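Local coordinates for conserved hypothetical protein (Streptococcus pneumoniae, PDB 2GK4), which probably joins cysteine to 4'-phosphopantothenate in coenzyme A biosynthesis, as a CoaB-type phosphopantothenate–cysteine ligase, at the interface of chains A and B. Residues are numbered along the deposited sequence; one frame, centred on the assembly and turned at random. Chains: chain A/B, conserved hypothetical protein.

The interface of chains A and B. Residues chain A 26, 164, 192; chain B 19.
With chi1 at 68°, B:Ser19 swings its hydroxyl OG in between its own backbone N and carbonyl carbon, turning the short side chain towards two aliphatic groups of chain A. A:Leu192 meets it with an extended side chain: CG lies anti to the backbone N (chi1 -172°), and the CD2 branch continues that outward course while CD1 turns away. The methyl CD2 therefore rests against B:Ser19 CB at 3.6 Å. A:Val164 comes in beside it through its CG2 branch, 3.8 Å from B:Ser19 OG. The two methyls, A:Leu192 CD2 and A:Val164 CG2, are 4.0 Å apart, and together they form a small apolar rest for the serine. Branched aliphatic chains suit this place because one arm can meet the partner while the other points elsewhere; serine suits the opposite side because its small side chain probably lets the loop approach closely.

From another direction, the imidazole of A:His26 presents its edge, at CE1 and NE2, to the carbonyl oxygen of the same serine, whose direction from CE1 is about 22° out of the ring plane. NE2 stands 3.6 Å from B:Ser19 O, too long for a hydrogen bond, and the short CE1 contact carries no weight. Such a polar, edge-bearing ring suits a place beside a backbone carbonyl. B:Ser19, in the loop between strands 14-16 and 21-25, is received by loops that follow strands 21-25 and 156-163 and by the start of the 3-10 helix 192-194. This patch and its two-fold twin seat a loop of each subunit against the other, probably helping to hold together the dimer expected for this family.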
ATOM      1  N   HIS A  26      -0.328   6.224   3.787  1.00 22.28           N
ATOM      2  CA  HIS A  26      -1.644   5.889   3.230  1.00 24.03           C
ATOM      3  C   HIS A  26      -2.668   7.030   3.001  1.00 24.82           C
ATOM      4  O   HIS A  26      -3.832   6.761   2.652  1.00 25.29           O
ATOM      5  CB  HIS A  26      -2.295   4.754   4.058  1.00 23.34           C
ATOM      6  CG  HIS A  26      -2.260   4.978   5.549  1.00 22.69           C
ATOM      7  ND1 HIS A  26      -2.749   6.118   6.156  1.00 25.59           N
ATOM      8  CD2 HIS A  26      -1.770   4.205   6.549  1.00 21.93           C
ATOM      9  CE1 HIS A  26      -2.569   6.035   7.466  1.00 23.81           C
ATOM     10  NE2 HIS A  26      -1.981   4.877   7.731  1.00 24.98           N
ATOM     11  N   VAL A 164      -0.422  14.658  16.014  1.00 23.21           N
ATOM     12  CA  VAL A 164      -1.509  13.869  16.605  1.00 24.75           C
ATOM     13  C   VAL A 164      -1.599  14.154  18.114  1.00 24.63           C
ATOM     14  O   VAL A 164      -0.651  13.882  18.855  1.00 25.51           O
ATOM     15  CB  VAL A 164      -1.316  12.340  16.364  1.00 25.04           C
ATOM     16  CG1 VAL A 164      -2.588  11.600  16.789  1.00 27.63           C
ATOM     17  CG2 VAL A 164      -1.022  12.022  14.867  1.00 25.84           C
ATOM     18  N   LEU A 192      -4.533  15.542  13.754  1.00 22.47           N
ATOM     19  CA  LEU A 192      -5.332  14.430  13.301  1.00 22.57           C
ATOM     20  C   LEU A 192      -6.639  14.289  14.094  1.00 23.46           C
ATOM     21  O   LEU A 192      -7.672  13.881  13.540  1.00 23.66           O
ATOM     22  CB  LEU A 192      -4.537  13.127  13.424  1.00 23.67           C
ATOM     23  CG  LEU A 192      -5.212  11.900  12.782  1.00 24.68           C
ATOM     24  CD1 LEU A 192      -5.346  12.066  11.263  1.00 27.77           C
ATOM     25  CD2 LEU A 192      -4.360  10.692  13.111  1.00 27.97           C
TER
ATOM     26  N   SER B  19      -0.757   5.932  12.423  1.00 20.60           N
ATOM     27  CA  SER B  19      -1.692   6.864  11.775  1.00 20.81           C
ATOM     28  C   SER B  19      -1.241   7.336  10.390  1.00 20.00           C
ATOM     29  O   SER B  19      -2.026   7.935   9.663  1.00 21.09           O
ATOM     30  CB  SER B  19      -1.946   8.089  12.645  1.00 20.45           C
ATOM     31  OG  SER B  19      -0.765   8.861  12.725  1.00 19.56           O
TER